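PDB 3U62: shikimate dehydrogenase (NADP(+)) from Thermotoga maritima, which probably catalyses the reversible NADPH-linked reduction of 3-dehydroshikimate to shikimate, the fourth of seven steps on the way to chorismate and the aromatic amino acids. Local coordinates for residues 33-38 with 51-56; 82-87 with 230-235; 136-141 with 158-163; 201-204 with 210-213. All coordinates share one frame; numbering follows the deposited sequence.

Contact 1 of 4, residues 33-38 with 51-56; sequences GMEEIP and EEYDGF
Tyr-53, the first residue past helix 42-52, gives its phenol hydrogen to Glu-35 on strand 31-36, an edge strand of the substrate-binding domain's mixed sheet. The bond is short, OH to OE2 2.6 Å. OE2 sits in the plane of the ring, at its edge, while the carboxylate is turned 84° from that plane and takes the hydroxyl on its anti side. A bend about the CB-CG bond (chi2 -86°) swings the acid out of line with its own chain and over to the phenol.

On the packed side, the Glu-35 side chain lies against Ile-49, Cys-4 and Ile-6, and the Tyr-53 side chain also touches Cys-4. The other side is wet: one water accepts from Met-34 N and donates to Tyr-53 OH at 2.8 Å, tying the phenol to the strand backbone. A glutamate suits the place because its second oxygen, OE1, pairs with Arg-48, which also binds Glu-52. Cutting the side chain back to an alanine is likely to leave the Tyr-53 hydroxyl without this acceptor and Arg-48 with one carboxylate fewer. With OE2 of Glu-35 only 4.7 Å from OE1 of Glu-52, the shared arginine probably keeps both acids ionised.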
loop_
_atom_site.group_PDB
_atom_site.type_symbol
_atom_site.label_atom_id
_atom_site.label_comp_id
_atom_site.label_asym_id
_atom_site.label_seq_id
_atom_site.Cartn_x
_atom_site.Cartn_y
_atom_site.Cartn_z
ATOM N N GLY A 33 -2.453 7.891 -17.039
ATOM C CA GLY A 33 -3.911 7.970 -17.026
ATOM C C GLY A 33 -4.565 7.183 -15.907
ATOM O O GLY A 33 -3.953 6.937 -14.864
ATOM N N MET A 34 -5.818 6.798 -16.131
ATOM C CA MET A 34 -6.605 6.061 -15.144
ATOM C C MET A 34 -7.667 5.205 -15.822
ATOM O O MET A 34 -8.294 5.628 -16.796
ATOM C CB MET A 34 -7.262 7.016 -14.138
ATOM C CG MET A 34 -8.144 8.100 -14.759
ATOM S SD MET A 34 -9.225 8.915 -13.571
ATOM C CE MET A 34 -8.024 9.638 -12.451
ATOM N N GLU A 35 -7.855 3.996 -15.302
ATOM C CA GLU A 35 -8.841 3.066 -15.836
ATOM C C GLU A 35 -9.602 2.430 -14.678
ATOM O O GLU A 35 -9.090 1.524 -14.006
ATOM C CB GLU A 35 -8.159 1.987 -16.693
ATOM C CG GLU A 35 -7.291 2.518 -17.845
ATOM C CD GLU A 35 -8.066 2.788 -19.131
ATOM O OE1 GLU A 35 -9.312 2.683 -19.131
ATOM O OE2 GLU A 35 -7.422 3.105 -20.156
ATOM N N GLU A 36 -10.817 2.921 -14.434
ATOM C CA GLU A 36 -11.658 2.374 -13.372
ATOM C C GLU A 36 -12.443 1.176 -13.900
ATOM O O GLU A 36 -13.473 1.328 -14.561
ATOM C CB GLU A 36 -12.590 3.445 -12.795
ATOM C CG GLU A 36 -13.140 3.102 -11.414
ATOM C CD GLU A 36 -13.859 4.273 -10.772
ATOM O OE1 GLU A 36 -15.045 4.500 -11.102
ATOM O OE2 GLU A 36 -13.244 4.970 -9.938
ATOM N N ILE A 37 -11.931 -0.016 -13.601
ATOM C CA ILE A 37 -12.469 -1.262 -14.138
ATOM C C ILE A 37 -13.160 -2.053 -13.030
ATOM O O ILE A 37 -12.526 -2.399 -12.033
ATOM C CB ILE A 37 -11.346 -2.133 -14.765
ATOM C CG1 ILE A 37 -10.521 -1.310 -15.762
ATOM C CG2 ILE A 37 -11.942 -3.372 -15.439
ATOM C CD1 ILE A 37 -9.151 -1.892 -16.086
ATOM N N PRO A 38 -14.469 -2.325 -13.189
ATOM C CA PRO A 38 -15.149 -3.174 -12.212
ATOM C C PRO A 38 -14.653 -4.622 -12.289
ATOM O O PRO A 38 -14.270 -5.077 -13.372
ATOM C CB PRO A 38 -16.623 -3.077 -12.622
ATOM C CG PRO A 38 -16.603 -2.696 -14.058
ATOM C CD PRO A 38 -15.390 -1.836 -14.233
ATOM N N GLU A 51 -2.340 -4.046 -24.007
ATOM C CA GLU A 51 -1.975 -3.665 -25.366
ATOM C C GLU A 51 -1.746 -2.162 -25.516
ATOM O O GLU A 51 -0.944 -1.737 -26.353
ATOM C CB GLU A 51 -3.038 -4.135 -26.361
ATOM C CG GLU A 51 -3.098 -5.647 -26.536
ATOM C CD GLU A 51 -4.059 -6.080 -27.627
ATOM O OE1 GLU A 51 -4.248 -5.319 -28.604
ATOM O OE2 GLU A 51 -4.622 -7.190 -27.516
ATOM N N GLU A 52 -2.440 -1.366 -24.706
ATOM C CA GLU A 52 -2.451 0.090 -24.879
ATOM C C GLU A 52 -1.428 0.846 -24.034
ATOM O O GLU A 52 -1.081 1.988 -24.346
ATOM C CB GLU A 52 -3.857 0.648 -24.630
ATOM C CG GLU A 52 -4.834 0.377 -25.770
ATOM C CD GLU A 52 -6.258 0.825 -25.478
ATOM O OE1 GLU A 52 -6.507 1.430 -24.412
ATOM O OE2 GLU A 52 -7.137 0.563 -26.330
ATOM N N TYR A 53 -0.948 0.204 -22.973
ATOM C CA TYR A 53 -0.015 0.838 -22.048
ATOM C C TYR A 53 1.295 0.067 -21.963
ATOM O O TYR A 53 1.298 -1.167 -21.982
ATOM C CB TYR A 53 -0.642 0.944 -20.656
ATOM C CG TYR A 53 -1.856 1.842 -20.590
ATOM C CD1 TYR A 53 -1.717 3.211 -20.367
ATOM C CD2 TYR A 53 -3.142 1.325 -20.745
ATOM C CE1 TYR A 53 -2.824 4.043 -20.306
ATOM C CE2 TYR A 53 -4.258 2.147 -20.683
ATOM C CZ TYR A 53 -4.090 3.504 -20.461
ATOM O OH TYR A 53 -5.184 4.332 -20.398
ATOM N N ASP A 54 2.402 0.801 -21.872
ATOM C CA ASP A 54 3.721 0.198 -21.664
ATOM C C ASP A 54 3.819 -0.394 -20.263
ATOM O O ASP A 54 4.399 -1.465 -20.066
ATOM C CB ASP A 54 4.824 1.236 -21.872
ATOM C CG ASP A 54 4.884 1.739 -23.298
ATOM O OD1 ASP A 54 4.246 2.773 -23.592
ATOM O OD2 ASP A 54 5.551 1.090 -24.131
ATOM N N GLY A 55 3.252 0.320 -19.297
ATOM C CA GLY A 55 3.220 -0.122 -17.914
ATOM C C GLY A 55 2.049 0.506 -17.197
ATOM O O GLY A 55 1.374 1.379 -17.745
ATOM N N PHE A 56 1.799 0.052 -15.973
ATOM C CA PHE A 56 0.721 0.602 -15.164
ATOM C C PHE A 56 0.831 0.199 -13.704
ATOM O O PHE A 56 1.527 -0.758 -13.358
ATOM C CB PHE A 56 -0.662 0.214 -15.723
ATOM C CG PHE A 56 -0.881 -1.271 -15.871
ATOM C CD1 PHE A 56 -1.469 -2.009 -14.846
ATOM C CD2 PHE A 56 -0.535 -1.924 -17.050
ATOM C CE1 PHE A 56 -1.685 -3.377 -14.985
ATOM C CE2 PHE A 56 -0.748 -3.292 -17.200
ATOM C CZ PHE A 56 -1.325 -4.021 -16.166
HETATM O O HOH W 1 -6.254 6.681 -19.212
#

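Contact 2 of 4, residues 82-87 with 230-235; sequences VNCVFR and MENLKI
On strand 84-86, Cys-84 and Phe-86 project toward helix 222-235; Cys-84 meets both Asn-232 and Ile-235, about one helical turn apart, and Phe-86 meets Ile-235. The strand and the helical segment run almost the same way, 11° between their directions, with axes 9.2 Å apart. Cys-84 puts its CB 3.4 Å from Asn-232 OD1. Its sulfur, anti to the backbone nitrogen (chi1 -179°), reaches on toward the helix and passes 4.3 Å from Ile-235 CD1. Small and only mildly polar, a cysteine can lie beside both an amide and a methyl. Ile-235 serves two neighbours, since its other branch, CG2, rests 4.2 Å from Phe-86 CB. The phenyl ring slants past the end of this segment, CD2 lying 3.7 Å from the carbonyl O of Ile-235.

In the next shell, the amide of Asn-232 is fixed by hydrogen bonds to Thr-93 through OD1 and to Gln-228 and Tyr-19 through ND2, so its polar atoms are satisfied although buried. Trp-236 follows Ile-235, meets the Phe-86 ring and binds Val-85 O through NE1. Arg-87 lays its CD over one face of the same ring.

Further out, Asn-83 and Cys-84 together face Tyr-91 in a classic beta bulge. Asn-83 is a predicted shikimate ligand, and the side chain of Asn-232 lies about 7 Å from those of two others, Ser-15 and Asp-94. The late helix thus packs back onto the mixed sheet of the substrate-binding domain beside the presumed shikimate pocket, as in other shikimate dehydrogenases.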
loop_
_atom_site.group_PDB
_atom_site.type_symbol
_atom_site.label_atom_id
_atom_site.label_comp_id
_atom_site.label_asym_id
_atom_site.label_seq_id
_atom_site.Cartn_x
_atom_site.Cartn_y
_atom_site.Cartn_z
ATOM N N VAL A 82 0.493 -7.745 -7.270
ATOM C CA VAL A 82 1.275 -6.940 -8.199
ATOM C C VAL A 82 0.653 -5.547 -8.271
ATOM O O VAL A 82 -0.531 -5.408 -8.586
ATOM C CB VAL A 82 1.323 -7.590 -9.609
ATOM C CG1 VAL A 82 1.808 -6.597 -10.659
ATOM C CG2 VAL A 82 2.207 -8.829 -9.600
ATOM N N ASN A 83 1.444 -4.521 -7.965
ATOM C CA ASN A 83 0.966 -3.141 -8.059
ATOM C C ASN A 83 1.689 -2.320 -9.124
ATOM O O ASN A 83 1.349 -1.160 -9.351
ATOM C CB ASN A 83 1.048 -2.431 -6.703
ATOM C CG ASN A 83 2.460 -2.014 -6.346
ATOM O OD1 ASN A 83 3.400 -2.800 -6.463
ATOM N ND2 ASN A 83 2.617 -0.771 -5.902
ATOM N N CYS A 84 2.692 -2.920 -9.760
ATOM C CA CYS A 84 3.458 -2.246 -10.800
ATOM C C CYS A 84 3.773 -3.215 -11.931
ATOM O O CYS A 84 4.422 -4.242 -11.721
ATOM C CB CYS A 84 4.749 -1.652 -10.226
ATOM S SG CYS A 84 5.775 -0.763 -11.433
ATOM N N VAL A 85 3.301 -2.879 -13.126
ATOM C CA VAL A 85 3.533 -3.697 -14.310
ATOM C C VAL A 85 4.367 -2.921 -15.318
ATOM O O VAL A 85 4.193 -1.712 -15.480
ATOM C CB VAL A 85 2.199 -4.157 -14.958
ATOM C CG1 VAL A 85 2.442 -4.882 -16.279
ATOM C CG2 VAL A 85 1.426 -5.054 -14.003
ATOM N N PHE A 86 5.288 -3.621 -15.974
ATOM C CA PHE A 86 6.046 -3.058 -17.081
ATOM C C PHE A 86 6.281 -4.115 -18.152
ATOM O O PHE A 86 7.001 -5.093 -17.929
ATOM C CB PHE A 86 7.373 -2.462 -16.597
ATOM C CG PHE A 86 8.092 -1.633 -17.634
ATOM C CD1 PHE A 86 7.418 -0.650 -18.359
ATOM C CD2 PHE A 86 9.452 -1.818 -17.866
ATOM C CE1 PHE A 86 8.083 0.119 -19.309
ATOM C CE2 PHE A 86 10.126 -1.052 -18.814
ATOM C CZ PHE A 86 9.440 -0.080 -19.536
ATOM N N ARG A 87 5.649 -3.908 -19.306
ATOM C CA ARG A 87 5.825 -4.754 -20.490
ATOM C C ARG A 87 5.777 -6.253 -20.192
ATOM O O ARG A 87 6.718 -6.997 -20.486
ATOM C CB ARG A 87 7.088 -4.345 -21.257
ATOM C CG ARG A 87 6.944 -2.959 -21.847
ATOM C CD ARG A 87 8.202 -2.425 -22.484
ATOM N NE ARG A 87 7.884 -1.183 -23.182
ATOM C CZ ARG A 87 8.756 -0.226 -23.482
ATOM N NH1 ARG A 87 10.036 -0.345 -23.151
ATOM N NH2 ARG A 87 8.338 0.859 -24.117
ATOM N N MET A 230 8.686 6.154 -6.386
ATOM C CA MET A 230 10.112 6.168 -6.699
ATOM C C MET A 230 10.545 4.843 -7.323
ATOM O O MET A 230 11.222 4.827 -8.355
ATOM C CB MET A 230 10.928 6.453 -5.435
ATOM C CG MET A 230 12.442 6.414 -5.627
ATOM S SD MET A 230 13.357 6.594 -4.084
ATOM C CE MET A 230 13.034 8.312 -3.686
ATOM N N GLU A 231 10.143 3.739 -6.694
ATOM C CA GLU A 231 10.483 2.401 -7.173
ATOM C C GLU A 231 9.839 2.101 -8.531
ATOM O O GLU A 231 10.477 1.494 -9.395
ATOM C CB GLU A 231 10.093 1.342 -6.136
ATOM C CG GLU A 231 10.728 -0.036 -6.354
ATOM C CD GLU A 231 12.206 -0.099 -5.993
ATOM O OE1 GLU A 231 12.689 0.794 -5.240
ATOM O OE2 GLU A 231 12.888 -1.049 -6.475
ATOM N N ASN A 232 8.587 2.527 -8.707
ATOM C CA ASN A 232 7.885 2.396 -9.989
ATOM C C ASN A 232 8.673 3.026 -11.127
ATOM O O ASN A 232 8.864 2.412 -12.179
ATOM C CB ASN A 232 6.505 3.063 -9.936
ATOM C CG ASN A 232 5.548 2.381 -8.976
ATOM O OD1 ASN A 232 5.733 1.225 -8.597
ATOM N ND2 ASN A 232 4.505 3.103 -8.583
ATOM N N LEU A 233 9.125 4.259 -10.902
ATOM C CA LEU A 233 9.858 5.018 -11.909
ATOM C C LEU A 233 11.216 4.400 -12.221
ATOM O O LEU A 233 11.682 4.469 -13.364
ATOM C CB LEU A 233 10.012 6.483 -11.485
ATOM C CG LEU A 233 8.731 7.326 -11.431
ATOM C CD1 LEU A 233 8.988 8.630 -10.709
ATOM C CD2 LEU A 233 8.163 7.595 -12.825
ATOM N N LYS A 234 11.846 3.796 -11.214
ATOM C CA LYS A 234 13.106 3.079 -11.411
ATOM C C LYS A 234 12.899 1.837 -12.280
ATOM O O LYS A 234 13.691 1.571 -13.188
ATOM C CB LYS A 234 13.739 2.696 -10.070
ATOM C CG LYS A 234 14.335 3.865 -9.299
ATOM C CD LYS A 234 14.961 3.395 -7.996
ATOM C CE LYS A 234 15.516 4.559 -7.194
ATOM N NZ LYS A 234 16.217 4.099 -5.962
ATOM N N ILE A 235 11.831 1.092 -11.993
ATOM C CA ILE A 235 11.458 -0.082 -12.786
ATOM C C ILE A 235 11.158 0.308 -14.237
ATOM O O ILE A 235 11.580 -0.379 -15.172
ATOM C CB ILE A 235 10.262 -0.842 -12.148
ATOM C CG1 ILE A 235 10.721 -1.560 -10.874
ATOM C CG2 ILE A 235 9.651 -1.844 -13.133
ATOM C CD1 ILE A 235 9.599 -2.096 -10.009
#

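Contact 3 of 4, residues 136-141 with 158-163; sequences WVVNRT and DQLDEV. With SO4 (sulfate ion), chain E; SO4 (sulfate ion), chain D.
Oxygen O2 of a bound sulfate (chain E) is gripped from several directions where strand 135-139 of the Rossmann-type domain runs into the next helix. Asn-139 ND2 reaches it at 2.9 Å, Thr-141 N at 3.1 Å, and Thr-141 OG1 at 3.0 Å. Arg-140 holds O3 of the same ion through its backbone N and, almost straight (176°), through NE at 2.9 Å. A bend at chi3 (-64°) curls the arginine round the anion, and its NH2 also reaches O3 of a second sulfate (chain D), 2.9 Å away. These three residues belong to the predicted NADP(+) site, and the first sulfate, probably from the crystallisation liquor, is consistent with the place of the cofactor's 2'-phosphate. Amide, guanidinium and hydroxyl donors suit such an anion.

On the packing side of the strand, Val-138 wedges its two methyls against helix 160-165. CG1 lies 3.9 Å from Leu-160 CD1, the two side chains crossing at about a right angle. CG2 slides past Val-163, coming within 3.6 Å of its CG2. A branched, compact valine fits between two helix side chains, and Phe-155 and Val-112 of the flanking strands complete the apolar layer. An alanine in its place is likely to open a gap facing Leu-160 and Val-163, easing the helix from the strand that carries the anion site. Trp-136, two residues back, lays its indole beside Val-163: the ring's CZ3 edge comes 3.3 Å from Val-163 O, which lies in the ring plane.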
loop_
_atom_site.group_PDB
_atom_site.type_symbol
_atom_site.label_atom_id
_atom_site.label_comp_id
_atom_site.label_asym_id
_atom_site.label_seq_id
_atom_site.Cartn_x
_atom_site.Cartn_y
_atom_site.Cartn_z
ATOM N N TRP A 136 0.648 -10.068 14.274
ATOM C CA TRP A 136 -0.732 -10.487 14.471
ATOM C C TRP A 136 -1.631 -9.805 13.453
ATOM O O TRP A 136 -1.776 -8.580 13.457
ATOM C CB TRP A 136 -1.212 -10.147 15.886
ATOM C CG TRP A 136 -0.360 -10.694 17.000
ATOM C CD1 TRP A 136 0.477 -11.776 16.945
ATOM C CD2 TRP A 136 -0.292 -10.205 18.346
ATOM N NE1 TRP A 136 1.075 -11.976 18.164
ATOM C CE2 TRP A 136 0.620 -11.030 19.044
ATOM C CE3 TRP A 136 -0.908 -9.146 19.028
ATOM C CZ2 TRP A 136 0.929 -10.830 20.393
ATOM C CZ3 TRP A 136 -0.597 -8.946 20.370
ATOM C CH2 TRP A 136 0.312 -9.787 21.037
ATOM N N VAL A 137 -2.226 -10.604 12.577
ATOM C CA VAL A 137 -3.150 -10.096 11.574
ATOM C C VAL A 137 -4.569 -10.109 12.134
ATOM O O VAL A 137 -5.016 -11.109 12.697
ATOM C CB VAL A 137 -3.074 -10.914 10.260
ATOM C CG1 VAL A 137 -4.153 -10.479 9.273
ATOM C CG2 VAL A 137 -1.698 -10.781 9.628
ATOM N N VAL A 138 -5.259 -8.981 11.992
ATOM C CA VAL A 138 -6.661 -8.867 12.371
ATOM C C VAL A 138 -7.439 -8.486 11.119
ATOM O O VAL A 138 -7.251 -7.395 10.578
ATOM C CB VAL A 138 -6.869 -7.807 13.481
ATOM C CG1 VAL A 138 -8.335 -7.706 13.866
ATOM C CG2 VAL A 138 -6.029 -8.141 14.702
ATOM N N ASN A 139 -8.294 -9.387 10.645
ATOM C CA ASN A 139 -9.016 -9.139 9.398
ATOM C C ASN A 139 -10.501 -9.509 9.430
ATOM O O ASN A 139 -11.002 -10.044 10.424
ATOM C CB ASN A 139 -8.296 -9.794 8.210
ATOM C CG ASN A 139 -8.636 -11.263 8.050
ATOM O OD1 ASN A 139 -8.512 -12.055 8.987
ATOM N ND2 ASN A 139 -9.064 -11.638 6.850
ATOM N N ARG A 140 -11.186 -9.223 8.326
ATOM C CA ARG A 140 -12.640 -9.319 8.263
ATOM C C ARG A 140 -13.147 -10.552 7.518
ATOM O O ARG A 140 -14.118 -11.178 7.953
ATOM C CB ARG A 140 -13.226 -8.053 7.630
ATOM C CG ARG A 140 -13.002 -6.784 8.448
ATOM C CD ARG A 140 -13.182 -5.527 7.604
ATOM N NE ARG A 140 -12.183 -5.433 6.537
ATOM C CZ ARG A 140 -12.143 -4.468 5.618
ATOM N NH1 ARG A 140 -13.045 -3.496 5.620
ATOM N NH2 ARG A 140 -11.193 -4.479 4.692
ATOM N N THR A 141 -12.492 -10.908 6.413
ATOM C CA THR A 141 -13.011 -11.953 5.526
ATOM C C THR A 141 -12.256 -13.275 5.639
ATOM O O THR A 141 -11.025 -13.295 5.761
ATOM C CB THR A 141 -13.022 -11.503 4.042
ATOM O OG1 THR A 141 -11.677 -11.357 3.568
ATOM C CG2 THR A 141 -13.750 -10.176 3.874
ATOM N N ASP A 158 -13.441 -8.358 15.782
ATOM C CA ASP A 158 -13.982 -8.181 17.138
ATOM C C ASP A 158 -12.897 -8.315 18.212
ATOM O O ASP A 158 -13.083 -7.872 19.348
ATOM C CB ASP A 158 -15.112 -9.176 17.408
ATOM C CG ASP A 158 -14.685 -10.616 17.203
ATOM O OD1 ASP A 158 -14.445 -11.001 16.042
ATOM O OD2 ASP A 158 -14.601 -11.361 18.201
ATOM N N GLN A 159 -11.771 -8.922 17.841
ATOM C CA GLN A 159 -10.652 -9.114 18.760
ATOM C C GLN A 159 -9.634 -7.976 18.683
ATOM O O GLN A 159 -8.676 -7.953 19.461
ATOM C CB GLN A 159 -9.956 -10.452 18.485
ATOM C CG GLN A 159 -10.846 -11.672 18.659
ATOM C CD GLN A 159 -10.133 -12.963 18.308
ATOM O OE1 GLN A 159 -9.892 -13.256 17.137
ATOM N NE2 GLN A 159 -9.804 -13.749 19.325
ATOM N N LEU A 160 -9.847 -7.036 17.760
ATOM C CA LEU A 160 -8.888 -5.951 17.516
ATOM C C LEU A 160 -8.520 -5.179 18.781
ATOM O O LEU A 160 -7.340 -4.978 19.071
ATOM C CB LEU A 160 -9.391 -4.986 16.432
ATOM C CG LEU A 160 -8.448 -3.834 16.049
ATOM C CD1 LEU A 160 -7.173 -4.367 15.395
ATOM C CD2 LEU A 160 -9.146 -2.861 15.113
ATOM N N ASP A 161 -9.537 -4.759 19.526
ATOM C CA ASP A 161 -9.345 -3.970 20.736
ATOM C C ASP A 161 -8.455 -4.678 21.765
ATOM O O ASP A 161 -7.537 -4.067 22.319
ATOM C CB ASP A 161 -10.703 -3.606 21.340
ATOM C CG ASP A 161 -10.600 -2.575 22.447
ATOM O OD1 ASP A 161 -11.462 -2.593 23.350
ATOM O OD2 ASP A 161 -9.661 -1.745 22.421
ATOM N N GLU A 162 -8.727 -5.961 22.005
ATOM C CA GLU A 162 -7.946 -6.763 22.952
ATOM C C GLU A 162 -6.516 -6.995 22.483
ATOM O O GLU A 162 -5.580 -6.929 23.287
ATOM C CB GLU A 162 -8.593 -8.127 23.181
ATOM C CG GLU A 162 -9.935 -8.110 23.874
ATOM C CD GLU A 162 -10.723 -9.380 23.582
ATOM O OE1 GLU A 162 -10.200 -10.504 23.812
ATOM O OE2 GLU A 162 -11.877 -9.259 23.120
ATOM N N VAL A 163 -6.346 -7.283 21.191
ATOM C CA VAL A 163 -5.021 -7.627 20.668
ATOM C C VAL A 163 -4.087 -6.415 20.583
ATOM O O VAL A 163 -2.882 -6.544 20.819
ATOM C CB VAL A 163 -5.066 -8.399 19.309
ATOM C CG1 VAL A 163 -5.817 -9.722 19.458
ATOM C CG2 VAL A 163 -5.669 -7.549 18.201
HETATM S S SO4 E . -9.962 -8.017 5.098
HETATM O O1 SO4 E . -11.075 -7.518 4.294
HETATM O O2 SO4 E . -10.066 -9.471 5.223
HETATM O O3 SO4 E . -10.013 -7.416 6.427
HETATM O O4 SO4 E . -8.698 -7.666 4.455
HETATM S S SO4 D . -9.937 -2.824 1.312
HETATM O O1 SO4 D . -11.046 -2.721 0.365
HETATM O O2 SO4 D . -9.367 -4.171 1.262
HETATM O O3 SO4 D . -10.422 -2.554 2.663
HETATM O O4 SO4 D . -8.904 -1.855 0.960
#

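Contact 4 of 4, residues 201-204 with 210-213; sequences YFDT and ARKL
The backbones of Asp-203, in the loop after strand 195-198, and Arg-211, on helix 205-213, stay well apart, their CA atoms 10.5 Å from each other, so that the long arginine side chain must do most of the reaching. Arg-211 runs extended from CG to NE along its helix's flank and brings both terminal nitrogens to the carboxylate. NH1 meets OD2 at 3.0 Å and NH2 meets OD1 at 3.2 Å, each a weak hydrogen bond within one salt bridge. OD2 lies at the guanidinium edge, close to its plane, but the two flat groups are twisted 67° apart, and the N-H...O angle at OD1 is only 131°. Arginine suits the place, having the length to span the gap and two N-H groups for two oxygens.

Next to Asp-203, Thr-204 takes the N-cap of the helix and also bonds Asp-198, while Tyr-201, earlier in the same loop, is a predicted shikimate ligand. The Arg-211 side chain also touches Ile-218, and Lys-220 forms a second salt bridge to Asp-203 OD1. Two cations thus share one carboxylate at an exposed surface; they probably favour its ionised form, while solvent and the skewed geometry would temper the strength of the pair.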
loop_
_atom_site.group_PDB
_atom_site.type_symbol
_atom_site.label_atom_id
_atom_site.label_comp_id
_atom_site.label_asym_id
_atom_site.label_seq_id
_atom_site.Cartn_x
_atom_site.Cartn_y
_atom_site.Cartn_z
ATOM N N TYR A 201 -3.643 7.615 2.609
ATOM C CA TYR A 201 -2.820 8.767 2.280
ATOM C C TYR A 201 -3.088 9.997 3.160
ATOM O O TYR A 201 -2.162 10.737 3.500
ATOM C CB TYR A 201 -3.021 9.092 0.794
ATOM C CG TYR A 201 -2.300 10.322 0.320
ATOM C CD1 TYR A 201 -2.937 11.564 0.321
ATOM C CD2 TYR A 201 -0.980 10.255 -0.121
ATOM C CE1 TYR A 201 -2.281 12.706 -0.104
ATOM C CE2 TYR A 201 -0.310 11.398 -0.548
ATOM C CZ TYR A 201 -0.971 12.618 -0.539
ATOM O OH TYR A 201 -0.332 13.760 -0.961
ATOM N N PHE A 202 -4.353 10.196 3.525
ATOM C CA PHE A 202 -4.796 11.384 4.262
ATOM C C PHE A 202 -5.182 11.046 5.705
ATOM O O PHE A 202 -5.261 9.869 6.070
ATOM C CB PHE A 202 -5.971 12.055 3.531
ATOM C CG PHE A 202 -7.031 11.092 3.049
ATOM C CD1 PHE A 202 -8.050 10.668 3.902
ATOM C CD2 PHE A 202 -7.021 10.619 1.738
ATOM C CE1 PHE A 202 -9.032 9.782 3.460
ATOM C CE2 PHE A 202 -7.999 9.731 1.286
ATOM C CZ PHE A 202 -9.007 9.314 2.150
ATOM N N ASP A 203 -5.413 12.082 6.515
ATOM C CA ASP A 203 -5.811 11.912 7.914
ATOM C C ASP A 203 -7.051 11.040 8.050
ATOM O O ASP A 203 -8.074 11.276 7.398
ATOM C CB ASP A 203 -6.068 13.267 8.583
ATOM C CG ASP A 203 -4.792 13.968 9.020
ATOM O OD1 ASP A 203 -3.683 13.429 8.816
ATOM O OD2 ASP A 203 -4.903 15.082 9.577
ATOM N N THR A 204 -6.934 10.019 8.890
ATOM C CA THR A 204 -8.045 9.146 9.231
ATOM C C THR A 204 -8.352 9.325 10.713
ATOM O O THR A 204 -7.515 9.850 11.453
ATOM C CB THR A 204 -7.695 7.667 8.971
ATOM O OG1 THR A 204 -6.522 7.311 9.714
ATOM C CG2 THR A 204 -7.441 7.426 7.492
ATOM N N ALA A 210 -4.535 8.784 17.393
ATOM C CA ALA A 210 -3.156 8.505 17.789
ATOM C C ALA A 210 -2.416 9.779 18.194
ATOM O O ALA A 210 -1.629 9.772 19.143
ATOM C CB ALA A 210 -2.418 7.794 16.670
ATOM N N ARG A 211 -2.670 10.865 17.462
ATOM C CA ARG A 211 -2.087 12.171 17.772
ATOM C C ARG A 211 -2.589 12.715 19.101
ATOM O O ARG A 211 -1.804 13.242 19.893
ATOM C CB ARG A 211 -2.370 13.173 16.654
ATOM C CG ARG A 211 -1.502 12.983 15.431
ATOM C CD ARG A 211 -1.971 13.856 14.293
ATOM N NE ARG A 211 -1.305 13.506 13.042
ATOM C CZ ARG A 211 -1.762 13.825 11.835
ATOM N NH1 ARG A 211 -2.900 14.499 11.700
ATOM N NH2 ARG A 211 -1.086 13.462 10.755
ATOM N N LYS A 212 -3.894 12.585 19.336
ATOM C CA LYS A 212 -4.503 12.997 20.599
ATOM C C LYS A 212 -3.873 12.281 21.795
ATOM O O LYS A 212 -3.766 12.857 22.880
ATOM C CB LYS A 212 -6.014 12.749 20.582
ATOM C CG LYS A 212 -6.802 13.732 19.731
ATOM C CD LYS A 212 -8.298 13.505 19.868
ATOM C CE LYS A 212 -9.081 14.457 18.981
ATOM N NZ LYS A 212 -10.540 14.150 18.984
ATOM N N LEU A 213 -3.455 11.034 21.586
ATOM C CA LEU A 213 -2.925 10.198 22.665
ATOM C C LEU A 213 -1.400 10.258 22.804
ATOM O O LEU A 213 -0.834 9.705 23.752
ATOM C CB LEU A 213 -3.399 8.748 22.500
ATOM C CG LEU A 213 -4.915 8.510 22.531
ATOM C CD1 LEU A 213 -5.250 7.110 22.040
ATOM C CD2 LEU A 213 -5.500 8.750 23.921
#

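How the contacts relate
Contacts 1 and 2 share the mixed sheet of the substrate-binding domain, and their centres lie 13 Å apart. Strands 55-58 and 84-86 are neighbours there, joined between Phe-56 O and Val-85 N (2.8 Å) and by a salt bridge from Asp-54 to Arg-87. Contacts 3 and 4 belong to the Rossmann-type parallel sheet and its helices, with centres 20 Å apart, and lie across the chain's centre from the first pair. Contact 1 closes first along the chain; contact 2 spans 142 intervening residues, which include contacts 3 and 4 in turn. Helix 222-235 therefore brings the chain, after the cofactor-binding domain, back to the substrate-binding one, linking the two halves.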